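PDB 1VPH: YjbQ family protein from Sulfolobus solfataricus, which is of unknown function, a member of the UPF0047 (YjbQ) family that binds a potassium ion in the crystal. Local coordinates for the interface of chains A and B. Coordinates in Å, arbitrary orientation; residue numbers count along the deposited sequence, not the author numbering. Chains: chain A/B, hypothetical protein SSO2532.

The interface of chains A and B. Residues chain A 15, 17, 50, 52, 145, 147; chain B 49-50, 113-115.
A:Glu145 drives its carboxylate end-on at the backbone carbonyl of B:Gly49, with OE2 2.8 Å and OE1 3.0 Å from B:Gly49 O. The side chain is extended, CG anti to the backbone N (chi1 -175°), which carries the group straight out of its strand. Carboxylate and carbonyl oxygens are both acceptors, so the approach is a clash for a charged glutamate; a protonated carboxyl could turn it into a hydrogen bond, though the angles at OE1 and OE2 are poor (about 91° and 98°) and the structure alone shows no proton.

Apolar groups flank this head. B:Ile50 CG2 lies obliquely over one face, beyond the tip, 3.7 Å from OE1 as from OE2, whereas B:Pro114 CB stands beside OE1, nearer the carboxylate plane, at 3.6 Å. An alanine in place of A:Glu145 would probably open a gap beside these two groups and remove any hydrogen bond to B:Gly49 O.

A:Leu52 CD2 packs 3.9 Å from B:Ile50 CG2 and reaches B:Pro114 CG. A:Ile50 and B:Ile50 meet tip to tip, CD1 to CD1, at 4.0 Å.

A ring-to-carbonyl contact is separate: A:Phe17 points CZ at B:Val115 O, 3.2 Å away, with CE1 and CE2 equally distant from that oxygen.

In chain A, strand 139-148 runs between strands 14-24 and 49-55, and their shared face meets strands 49-55 and 110-116 of chain B. Strand 49-55 thus serves both sides with different partners, consistent with an interface that is not an exact two-fold, in a deposited trimer that may be biological.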
ATOM      1  N   VAL A  15      12.836  16.559   7.299  1.00 21.23           N
ATOM      2  CA  VAL A  15      12.908  15.187   6.774  1.00 20.37           C
ATOM      3  C   VAL A  15      14.028  14.477   7.563  1.00 22.38           C
ATOM      4  O   VAL A  15      15.148  14.987   7.678  1.00 23.71           O
ATOM      5  CB  VAL A  15      13.109  15.168   5.267  1.00 23.79           C
ATOM      6  CG1 VAL A  15      14.346  15.897   4.884  1.00 39.39           C
ATOM      7  CG2 VAL A  15      13.180  13.714   4.753  1.00 24.98           C
ATOM      8  N   PHE A  17      15.928  10.620   8.390  1.00 19.16           N
ATOM      9  CA  PHE A  17      16.084   9.219   7.987  1.00 17.56           C
ATOM     10  C   PHE A  17      16.824   8.446   9.049  1.00 17.88           C
ATOM     11  O   PHE A  17      17.777   8.936   9.633  1.00 16.64           O
ATOM     12  CB  PHE A  17      16.956   9.084   6.739  1.00 20.41           C
ATOM     13  CG  PHE A  17      16.296   9.572   5.493  1.00 21.88           C
ATOM     14  CD1 PHE A  17      15.483   8.733   4.753  1.00 25.93           C
ATOM     15  CD2 PHE A  17      16.485  10.878   5.072  1.00 22.74           C
ATOM     16  CE1 PHE A  17      14.861   9.216   3.562  1.00 25.20           C
ATOM     17  CE2 PHE A  17      15.893  11.358   3.906  1.00 28.38           C
ATOM     18  CZ  PHE A  17      15.072  10.526   3.160  1.00 24.06           C
ATOM     19  N   ILE A  50       4.378  12.372   8.548  1.00 18.73           N
ATOM     20  CA  ILE A  50       4.205  10.997   8.207  1.00 18.30           C
ATOM     21  C   ILE A  50       5.476  10.191   8.497  1.00 18.73           C
ATOM     22  O   ILE A  50       6.551  10.718   8.639  1.00 18.85           O
ATOM     23  CB  ILE A  50       3.808  10.801   6.725  1.00 21.57           C
ATOM     24  CG1 ILE A  50       4.935  11.268   5.831  1.00 22.71           C
ATOM     25  CG2 ILE A  50       2.428  11.444   6.449  1.00 24.69           C
ATOM     26  CD1 ILE A  50       4.777  10.848   4.356  1.00 27.81           C
ATOM     27  N   LEU A  52       7.331   6.872   6.917  1.00 17.19           N
ATOM     28  CA  LEU A  52       7.442   5.874   5.865  1.00 19.13           C
ATOM     29  C   LEU A  52       8.421   4.789   6.293  1.00 18.32           C
ATOM     30  O   LEU A  52       9.522   5.090   6.671  1.00 19.20           O
ATOM     31  CB  LEU A  52       7.950   6.588   4.594  1.00 18.29           C
ATOM     32  CG  LEU A  52       8.409   5.728   3.411  1.00 16.75           C
ATOM     33  CD1 LEU A  52       7.244   4.930   2.738  1.00 20.43           C
ATOM     34  CD2 LEU A  52       9.103   6.615   2.399  1.00 24.17           C
ATOM     35  N   GLU A 145      11.707   6.838   7.244  1.00 18.23           N
ATOM     36  CA  GLU A 145      11.733   8.265   6.984  1.00 18.09           C
ATOM     37  C   GLU A 145      10.571   8.947   7.657  1.00 18.00           C
ATOM     38  O   GLU A 145       9.418   8.579   7.428  1.00 18.49           O
ATOM     39  CB  GLU A 145      11.654   8.498   5.507  1.00 17.24           C
ATOM     40  CG  GLU A 145      11.788   9.942   5.131  1.00 19.99           C
ATOM     41  CD  GLU A 145      11.587  10.218   3.645  1.00 23.72           C
ATOM     42  OE1 GLU A 145      11.620   9.273   2.861  1.00 24.90           O
ATOM     43  OE2 GLU A 145      11.300  11.381   3.315  1.00 23.45           O
ATOM     44  N   LEU A 147       8.748  12.660   7.857  1.00 19.55           N
ATOM     45  CA  LEU A 147       8.658  13.900   7.094  1.00 20.93           C
ATOM     46  C   LEU A 147       7.519  14.719   7.663  1.00 20.95           C
ATOM     47  O   LEU A 147       6.400  14.211   7.805  1.00 19.19           O
ATOM     48  CB  LEU A 147       8.395  13.575   5.621  0.65 21.69           C
ATOM     49  CG  LEU A 147       8.492  14.751   4.653  0.65 28.22           C
ATOM     50  CD1 LEU A 147       8.862  14.231   3.268  0.65 16.82           C
ATOM     51  CD2 LEU A 147       7.197  15.537   4.598  0.65 31.76           C
TER
ATOM     52  N   GLY B  49      13.069  13.452   0.560  1.00 18.66           N
ATOM     53  CA  GLY B  49      11.621  13.500   0.579  1.00 18.64           C
ATOM     54  C   GLY B  49      11.024  12.151   0.208  1.00 19.05           C
ATOM     55  O   GLY B  49      11.553  11.109   0.525  1.00 17.92           O
ATOM     56  N   ILE B  50       9.882  12.204  -0.463  1.00 18.35           N
ATOM     57  CA  ILE B  50       9.206  11.005  -0.882  1.00 18.53           C
ATOM     58  C   ILE B  50       8.833  11.131  -2.344  1.00 18.81           C
ATOM     59  O   ILE B  50       8.663  12.234  -2.852  1.00 18.43           O
ATOM     60  CB  ILE B  50       7.964  10.695  -0.064  1.00 20.11           C
ATOM     61  CG1 ILE B  50       6.982  11.878  -0.044  1.00 20.35           C
ATOM     62  CG2 ILE B  50       8.384  10.319   1.392  1.00 21.95           C
ATOM     63  CD1 ILE B  50       5.618  11.549   0.467  1.00 31.93           C
ATOM     64  N   PHE B 113       8.053   5.725  -2.383  1.00 18.34           N
ATOM     65  CA  PHE B 113       9.462   5.450  -2.234  1.00 16.33           C
ATOM     66  C   PHE B 113      10.152   6.589  -1.505  1.00 18.12           C
ATOM     67  O   PHE B 113       9.753   7.738  -1.651  1.00 19.50           O
ATOM     68  CB  PHE B 113      10.085   5.326  -3.606  1.00 15.50           C
ATOM     69  CG  PHE B 113       9.800   4.022  -4.262  1.00 17.74           C
ATOM     70  CD1 PHE B 113       8.593   3.789  -4.854  1.00 18.90           C
ATOM     71  CD2 PHE B 113      10.777   3.059  -4.314  1.00 21.18           C
ATOM     72  CE1 PHE B 113       8.341   2.567  -5.414  1.00 24.34           C
ATOM     73  CE2 PHE B 113      10.523   1.827  -4.869  1.00 21.79           C
ATOM     74  CZ  PHE B 113       9.322   1.602  -5.442  1.00 22.57           C
ATOM     75  N   PRO B 114      11.226   6.288  -0.759  1.00 17.67           N
ATOM     76  CA  PRO B 114      12.009   7.386  -0.236  1.00 18.03           C
ATOM     77  C   PRO B 114      12.851   8.000  -1.326  1.00 16.71           C
ATOM     78  O   PRO B 114      13.231   7.307  -2.266  1.00 19.51           O
ATOM     79  CB  PRO B 114      12.938   6.704   0.768  1.00 20.06           C
ATOM     80  CG  PRO B 114      12.448   5.268   0.897  1.00 17.08           C
ATOM     81  CD  PRO B 114      11.818   5.004  -0.414  1.00 18.90           C
ATOM     82  N   VAL B 115      13.156   9.284  -1.176  1.00 17.40           N
ATOM     83  CA  VAL B 115      14.166   9.959  -1.971  1.00 17.95           C
ATOM     84  C   VAL B 115      15.181  10.466  -0.954  1.00 18.51           C
ATOM     85  O   VAL B 115      14.801  11.114   0.059  1.00 16.74           O
ATOM     86  CB  VAL B 115      13.605  11.165  -2.745  1.00 15.49           C
ATOM     87  CG1 VAL B 115      14.729  11.916  -3.500  1.00 16.11           C
ATOM     88  CG2 VAL B 115      12.573  10.684  -3.714  1.00 18.73           C
TER